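Cytochrome C7 (Desulfuromonas acetoxidans, PDB 1HH5) carries electrons through its covalently bound c-type hemes in sulfate respiration, passing them from a dehydrogenase to ferredoxin. Local coordinates at the heme c site. Residues are numbered along the deposited sequence; one frame, centred on the assembly and turned at random.

The heme c site. Residues 1, 4, 6, 15, 17, 20-21, 23-24, 26, 29-30, 34-37, 39, 48-49, 52-53, 56, 58-59. With HEC (heme c), chain B; HEC (heme c), chain C.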
loop_
_atom_site.group_PDB
_atom_site.type_symbol
_atom_site.label_atom_id
_atom_site.label_comp_id
_atom_site.label_asym_id
_atom_site.label_seq_id
_atom_site.Cartn_x
_atom_site.Cartn_y
_atom_site.Cartn_z
ATOM N N ALA A 1 1.294 11.496 -5.854
ATOM C CA ALA A 1 1.531 10.942 -7.216
ATOM C C ALA A 1 0.615 9.756 -7.460
ATOM O O ALA A 1 -0.067 9.286 -6.547
ATOM C CB ALA A 1 2.984 10.512 -7.368
ATOM N N VAL A 4 3.813 5.123 -6.496
ATOM C CA VAL A 4 4.860 5.342 -5.509
ATOM C C VAL A 4 5.676 4.074 -5.339
ATOM O O VAL A 4 5.119 2.987 -5.213
ATOM C CB VAL A 4 4.271 5.709 -4.131
ATOM C CG1 VAL A 4 5.391 5.918 -3.128
ATOM C CG2 VAL A 4 3.414 6.961 -4.248
ATOM N N TYR A 6 8.666 2.136 -3.087
ATOM C CA TYR A 6 9.392 2.128 -1.838
ATOM C C TYR A 6 10.608 1.230 -2.016
ATOM O O TYR A 6 10.512 0.005 -1.898
ATOM C CB TYR A 6 8.498 1.607 -0.711
ATOM C CG TYR A 6 7.211 2.382 -0.542
ATOM C CD1 TYR A 6 7.186 3.575 0.176
ATOM C CD2 TYR A 6 6.014 1.926 -1.102
ATOM C CE1 TYR A 6 6.005 4.299 0.338
ATOM C CE2 TYR A 6 4.826 2.642 -0.944
ATOM C CZ TYR A 6 4.830 3.828 -0.222
ATOM O OH TYR A 6 3.660 4.537 -0.038
ATOM N N PHE A 15 3.628 0.911 -5.205
ATOM C CA PHE A 15 2.281 1.238 -4.753
ATOM C C PHE A 15 1.575 2.088 -5.795
ATOM O O PHE A 15 1.856 3.281 -5.936
ATOM C CB PHE A 15 2.328 2.001 -3.427
ATOM C CG PHE A 15 0.981 2.467 -2.941
ATOM C CD1 PHE A 15 -0.116 1.614 -2.950
ATOM C CD2 PHE A 15 0.824 3.752 -2.438
ATOM C CE1 PHE A 15 -1.352 2.034 -2.462
ATOM C CE2 PHE A 15 -0.401 4.180 -1.948
ATOM C CZ PHE A 15 -1.493 3.319 -1.962
ATOM N N HIS A 17 -0.989 4.092 -6.438
ATOM C CA HIS A 17 -1.954 4.920 -5.731
ATOM C C HIS A 17 -3.228 5.141 -6.533
ATOM O O HIS A 17 -4.331 5.049 -5.995
ATOM C CB HIS A 17 -1.301 6.257 -5.392
ATOM C CG HIS A 17 -2.146 7.151 -4.541
ATOM N ND1 HIS A 17 -2.781 8.282 -5.003
ATOM C CD2 HIS A 17 -2.431 7.087 -3.217
ATOM C CE1 HIS A 17 -3.412 8.859 -3.969
ATOM N NE2 HIS A 17 -3.233 8.174 -2.858
ATOM N N HIS A 20 -5.435 1.870 -6.723
ATOM C CA HIS A 20 -6.123 1.625 -5.455
ATOM C C HIS A 20 -7.310 2.586 -5.300
ATOM O O HIS A 20 -8.401 2.185 -4.905
ATOM C CB HIS A 20 -5.166 1.818 -4.276
ATOM C CG HIS A 20 -4.292 0.634 -3.996
ATOM N ND1 HIS A 20 -3.223 0.252 -4.775
ATOM C CD2 HIS A 20 -4.344 -0.266 -2.981
ATOM C CE1 HIS A 20 -2.673 -0.835 -4.218
ATOM N NE2 HIS A 20 -3.320 -1.187 -3.126
ATOM N N ALA A 21 -7.089 3.857 -5.614
ATOM C CA ALA A 21 -8.141 4.865 -5.490
ATOM C C ALA A 21 -9.344 4.559 -6.372
ATOM O O ALA A 21 -10.486 4.753 -5.966
ATOM C CB ALA A 21 -7.583 6.249 -5.832
ATOM N N LYS A 23 -10.428 1.660 -7.339
ATOM C CA LYS A 23 -11.156 0.504 -6.849
ATOM C C LYS A 23 -11.785 0.683 -5.476
ATOM O O LYS A 23 -12.824 0.102 -5.185
ATOM C CB LYS A 23 -10.225 -0.708 -6.800
ATOM C CG LYS A 23 -9.543 -1.011 -8.121
ATOM C CD LYS A 23 -8.671 -2.246 -8.033
ATOM C CE LYS A 23 -7.988 -2.501 -9.364
ATOM N NZ LYS A 23 -7.220 -1.294 -9.788
ATOM N N LEU A 24 -11.170 1.503 -4.639
ATOM C CA LEU A 24 -11.664 1.675 -3.283
ATOM C C LEU A 24 -12.275 3.020 -2.944
ATOM O O LEU A 24 -13.193 3.094 -2.133
ATOM C CB LEU A 24 -10.527 1.386 -2.307
ATOM C CG LEU A 24 -9.899 0.004 -2.479
ATOM C CD1 LEU A 24 -8.480 0.013 -1.948
ATOM C CD2 LEU A 24 -10.756 -1.027 -1.765
ATOM N N CYS A 26 -11.283 7.272 -2.081
ATOM C CA CYS A 26 -10.426 7.951 -1.113
ATOM C C CYS A 26 -10.574 7.612 0.369
ATOM O O CYS A 26 -9.568 7.360 1.042
ATOM C CB CYS A 26 -10.564 9.465 -1.305
ATOM S SG CYS A 26 -10.302 9.990 -3.027
ATOM N N CYS A 29 -8.858 4.767 2.747
ATOM C CA CYS A 29 -7.593 4.921 3.467
ATOM C C CYS A 29 -7.358 6.286 4.080
ATOM O O CYS A 29 -6.531 6.423 4.986
ATOM C CB CYS A 29 -6.422 4.641 2.534
ATOM S SG CYS A 29 -6.670 3.211 1.457
ATOM N N HIS A 30 -8.054 7.295 3.570
ATOM C CA HIS A 30 -7.890 8.661 4.056
ATOM C C HIS A 30 -9.075 9.143 4.872
ATOM O O HIS A 30 -10.218 9.054 4.432
ATOM C CB HIS A 30 -7.698 9.616 2.878
ATOM C CG HIS A 30 -6.383 9.468 2.184
ATOM N ND1 HIS A 30 -5.178 9.871 2.714
ATOM C CD2 HIS A 30 -6.092 8.951 0.964
ATOM C CE1 HIS A 30 -4.218 9.596 1.815
ATOM N NE2 HIS A 30 -4.726 9.035 0.734
ATOM N N PRO A 34 -7.758 14.334 2.347
ATOM C CA PRO A 34 -6.649 13.451 1.975
ATOM C C PRO A 34 -5.282 14.101 2.165
ATOM O O PRO A 34 -5.014 15.178 1.636
ATOM C CB PRO A 34 -6.945 13.133 0.513
ATOM C CG PRO A 34 -8.430 13.136 0.475
ATOM C CD PRO A 34 -8.766 14.377 1.274
ATOM N N ALA A 35 -4.424 13.437 2.931
ATOM C CA ALA A 35 -3.081 13.929 3.195
ATOM C C ALA A 35 -2.112 12.758 3.156
ATOM O O ALA A 35 -2.526 11.600 3.136
ATOM C CB ALA A 35 -3.027 14.606 4.557
ATOM N N LYS A 36 -0.821 13.068 3.150
ATOM C CA LYS A 36 0.212 12.045 3.111
ATOM C C LYS A 36 0.072 11.070 4.276
ATOM O O LYS A 36 -0.279 11.458 5.389
ATOM C CB LYS A 36 1.599 12.696 3.155
ATOM C CG LYS A 36 2.734 11.757 2.779
ATOM C CD LYS A 36 4.079 12.460 2.811
ATOM C CE LYS A 36 5.166 11.596 2.185
ATOM N NZ LYS A 36 4.947 11.397 0.721
ATOM N N ILE A 37 0.330 9.797 4.001
ATOM C CA ILE A 37 0.264 8.752 5.017
ATOM C C ILE A 37 1.675 8.192 5.152
ATOM O O ILE A 37 2.227 7.657 4.190
ATOM C CB ILE A 37 -0.688 7.607 4.599
ATOM C CG1 ILE A 37 -2.133 8.108 4.566
ATOM C CG2 ILE A 37 -0.559 6.444 5.573
ATOM C CD1 ILE A 37 -3.140 7.043 4.130
ATOM N N ILE A 39 4.532 5.891 5.530
ATOM C CA ILE A 39 4.696 4.463 5.305
ATOM C C ILE A 39 6.079 3.964 5.696
ATOM O O ILE A 39 7.087 4.432 5.174
ATOM C CB ILE A 39 4.467 4.093 3.819
ATOM C CG1 ILE A 39 3.028 4.407 3.405
ATOM C CG2 ILE A 39 4.771 2.613 3.598
ATOM C CD1 ILE A 39 1.968 3.663 4.209
ATOM N N ALA A 48 -1.535 0.065 7.360
ATOM C CA ALA A 48 -1.397 0.912 6.179
ATOM C C ALA A 48 -1.465 0.136 4.861
ATOM O O ALA A 48 -1.888 0.683 3.841
ATOM C CB ALA A 48 -0.093 1.719 6.251
ATOM N N CYS A 49 -1.075 -1.139 4.883
ATOM C CA CYS A 49 -1.084 -1.948 3.662
ATOM C C CYS A 49 -1.590 -3.389 3.767
ATOM O O CYS A 49 -2.632 -3.749 3.205
ATOM C CB CYS A 49 0.327 -2.009 3.069
ATOM S SG CYS A 49 1.086 -0.417 2.621
ATOM N N CYS A 52 -5.438 -4.699 5.046
ATOM C CA CYS A 52 -6.528 -4.651 4.077
ATOM C C CYS A 52 -6.442 -5.776 3.051
ATOM O O CYS A 52 -7.464 -6.319 2.627
ATOM C CB CYS A 52 -6.543 -3.316 3.336
ATOM S SG CYS A 52 -7.811 -3.268 2.034
ATOM N N HIS A 53 -5.222 -6.116 2.641
ATOM C CA HIS A 53 -5.019 -7.173 1.655
ATOM C C HIS A 53 -5.567 -8.530 2.097
ATOM O O HIS A 53 -5.886 -9.374 1.268
ATOM C CB HIS A 53 -3.529 -7.299 1.315
ATOM C CG HIS A 53 -3.000 -6.168 0.485
ATOM N ND1 HIS A 53 -1.681 -6.038 0.109
ATOM C CD2 HIS A 53 -3.642 -5.105 -0.059
ATOM C CE1 HIS A 53 -1.565 -4.926 -0.631
ATOM N NE2 HIS A 53 -2.724 -4.316 -0.767
ATOM N N ASN A 56 -8.871 -9.252 0.278
ATOM C CA ASN A 56 -8.965 -9.306 -1.187
ATOM C C ASN A 56 -7.902 -10.160 -1.821
ATOM O O ASN A 56 -7.306 -11.015 -1.175
ATOM C CB ASN A 56 -8.867 -7.909 -1.814
ATOM C CG ASN A 56 -7.792 -7.048 -1.174
ATOM O OD1 ASN A 56 -6.622 -7.406 -1.164
ATOM N ND2 ASN A 56 -8.194 -5.901 -0.636
ATOM N N GLY A 58 -5.424 -8.846 -2.831
ATOM C CA GLY A 58 -4.234 -8.079 -2.509
ATOM C C GLY A 58 -3.148 -9.000 -1.989
ATOM O O GLY A 58 -3.447 -10.015 -1.373
ATOM N N PRO A 59 -1.871 -8.666 -2.211
ATOM C CA PRO A 59 -0.777 -9.515 -1.742
ATOM C C PRO A 59 -0.531 -9.500 -0.243
ATOM O O PRO A 59 -0.444 -8.442 0.385
ATOM C CB PRO A 59 0.417 -8.988 -2.529
ATOM C CG PRO A 59 0.127 -7.530 -2.595
ATOM C CD PRO A 59 -1.350 -7.510 -2.954
HETATM FE FE HEC B . -4.021 8.647 -1.082
HETATM C CHA HEC B . -0.953 9.923 -0.185
HETATM C CHB HEC B . -5.006 11.766 -2.124
HETATM C CHC HEC B . -6.927 7.317 -2.338
HETATM C CHD HEC B . -3.213 5.685 0.331
HETATM N NA HEC B . -3.175 10.440 -1.112
HETATM C C1A HEC B . -1.909 10.801 -0.678
HETATM C C2A HEC B . -1.724 12.239 -0.742
HETATM C C3A HEC B . -2.857 12.754 -1.289
HETATM C C4A HEC B . -3.747 11.639 -1.540
HETATM C CMA HEC B . -3.153 14.237 -1.539
HETATM C CAA HEC B . -0.558 13.028 -0.141
HETATM C CBA HEC B . 0.120 14.092 -0.997
HETATM C CGA HEC B . 0.986 13.512 -2.097
HETATM O O1A HEC B . 0.457 12.773 -2.955
HETATM O O2A HEC B . 2.203 13.801 -2.106
HETATM N NB HEC B . -5.618 9.374 -1.999
HETATM C C1B HEC B . -5.890 10.721 -2.315
HETATM C C2B HEC B . -7.151 10.861 -2.998
HETATM C C3B HEC B . -7.638 9.601 -3.166
HETATM C C4B HEC B . -6.716 8.680 -2.504
HETATM C CMB HEC B . -7.865 12.172 -3.338
HETATM C CAB HEC B . -8.901 9.236 -3.927
HETATM C CBB HEC B . -8.811 9.539 -5.422
HETATM N NC HEC B . -4.908 6.886 -0.970
HETATM C C1C HEC B . -6.087 6.481 -1.576
HETATM C C2C HEC B . -6.385 5.106 -1.242
HETATM C C3C HEC B . -5.382 4.691 -0.396
HETATM C C4C HEC B . -4.452 5.785 -0.279
HETATM C CMC HEC B . -7.603 4.315 -1.709
HETATM C CAC HEC B . -5.243 3.341 0.314
HETATM C CBC HEC B . -5.066 2.172 -0.653
HETATM N ND HEC B . -2.409 7.947 -0.181
HETATM C C1D HEC B . -2.239 6.681 0.363
HETATM C C2D HEC B . -0.904 6.520 0.905
HETATM C C3D HEC B . -0.257 7.693 0.731
HETATM C C4D HEC B . -1.199 8.582 0.060
HETATM C CMD HEC B . -0.287 5.264 1.505
HETATM C CAD HEC B . 1.214 7.960 1.028
HETATM C CBD HEC B . 2.041 7.735 -0.236
HETATM C CGD HEC B . 3.514 8.047 -0.038
HETATM O O1D HEC B . 4.242 7.206 0.533
HETATM O O2D HEC B . 3.939 9.146 -0.447
HETATM FE FE HEC C . -3.041 -2.787 -1.992
HETATM C CHA HEC C . -3.462 -4.819 -4.711
HETATM C CHB HEC C . 0.372 -2.674 -2.633
HETATM C CHC HEC C . -2.606 -0.708 0.658
HETATM C CHD HEC C . -6.387 -2.957 -1.301
HETATM N NA HEC C . -1.829 -3.560 -3.353
HETATM C C1A HEC C . -2.170 -4.416 -4.395
HETATM C C2A HEC C . -0.972 -4.885 -5.074
HETATM C C3A HEC C . 0.104 -4.292 -4.500
HETATM C C4A HEC C . -0.427 -3.444 -3.459
HETATM C CMA HEC C . 1.581 -4.531 -4.821
HETATM C CAA HEC C . -0.959 -5.981 -6.095
HETATM C CBA HEC C . -0.721 -5.593 -7.546
HETATM C CGA HEC C . -1.639 -4.495 -8.024
HETATM O O1A HEC C . -1.261 -3.308 -7.908
HETATM O O2A HEC C . -2.744 -4.819 -8.508
HETATM N NB HEC C . -1.471 -1.905 -1.182
HETATM C C1B HEC C . -0.131 -1.956 -1.550
HETATM C C2B HEC C . 0.684 -1.141 -0.680
HETATM C C3B HEC C . -0.151 -0.539 0.189
HETATM C C4B HEC C . -1.485 -1.031 -0.109
HETATM C CMB HEC C . 2.205 -1.133 -0.642
HETATM C CAB HEC C . 0.177 0.459 1.298
HETATM C CBB HEC C . 0.952 1.685 0.826
HETATM N NC HEC C . -4.216 -2.066 -0.560
HETATM C C1C HEC C . -3.874 -1.234 0.468
HETATM C C2C HEC C . -5.029 -0.940 1.306
HETATM C C3C HEC C . -6.109 -1.582 0.766
HETATM C C4C HEC C . -5.594 -2.266 -0.401
HETATM C CMC HEC C . -4.993 -0.115 2.574
HETATM C CAC HEC C . -7.572 -1.643 1.217
HETATM C CBC HEC C . -8.101 -0.516 2.100
HETATM N ND HEC C . -4.577 -3.658 -2.814
HETATM C C1D HEC C . -5.912 -3.556 -2.460
HETATM C C2D HEC C . -6.763 -4.218 -3.438
HETATM C C3D HEC C . -5.936 -4.835 -4.286
HETATM C C4D HEC C . -4.586 -4.461 -3.959
HETATM C CMD HEC C . -8.292 -4.223 -3.551
HETATM C CAD HEC C . -6.427 -5.894 -5.247
HETATM C CBD HEC C . -6.523 -5.481 -6.686
HETATM C CGD HEC C . -7.493 -6.351 -7.452
HETATM O O1D HEC C . -7.492 -7.577 -7.215
HETATM O O2D HEC C . -8.250 -5.812 -8.287
HETATM O O HOH W 1 4.779 8.063 2.970
HETATM O O HOH W 2 -1.607 11.936 -4.888
#
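Two CXXCH heme-binding motifs, Cys26 to His30 and Cys49 to His53, hold neighbouring bis-histidine hemes in this small multiheme cytochrome. Cys26 SG and Cys29 SG form thioethers with the former vinyl carbons CAB and CAC of the chain B heme, and Cys49 and Cys52 do the same for the chain C heme. Helix 17-24 supplies the opposing axial ligand to both. His17, with CG anti to the backbone N, reaches the chain B iron; its NE2 and His30 NE2 lie on opposite faces of the porphyrin, subtending 176° at FE. His20, one turn on, swings CG beside the backbone N (chi1 -82°) and binds the chain C iron FE through NE2 at 2.0 Å, across from His53.

The Phe15 ring lies between the two hemes, with CG anti to the backbone N (chi1 176°). CBB of the chain C heme, the terminal methyl of a thioether-linked ethyl group, sits over the centre of one face, 3.7 Å from the ring centroid. At the far rim, CE2 meets the chain B methyl CMD at 3.6 Å. Its CE1 also sits over the centre of the His20 imidazole, which probably helps to limit rotation of that ring about its bond to iron. An alanine here, lacking the ring that touches both hemes and covers His20, would probably loosen the orientation of that ligand and the spacing of the hemes.

His53 is fixed from behind: ND1 donates to a carbonyl lone pair of Pro59 O at 2.7 Å, close to the imidazole plane, which may make the ligand more electron-rich. Pro59 CD lies over a pyrrole face of the same heme. On the chain B heme, one propionate is shared by two side chains: Tyr6 OH donates to O1D at 2.8 Å, and Lys36, bent at its end, brings NZ to O2D in a salt bridge. A water links O1D to Ile37 O. The site thereby holds two redox centres close together in fixed orientations, an arrangement suited to electron transfer between them.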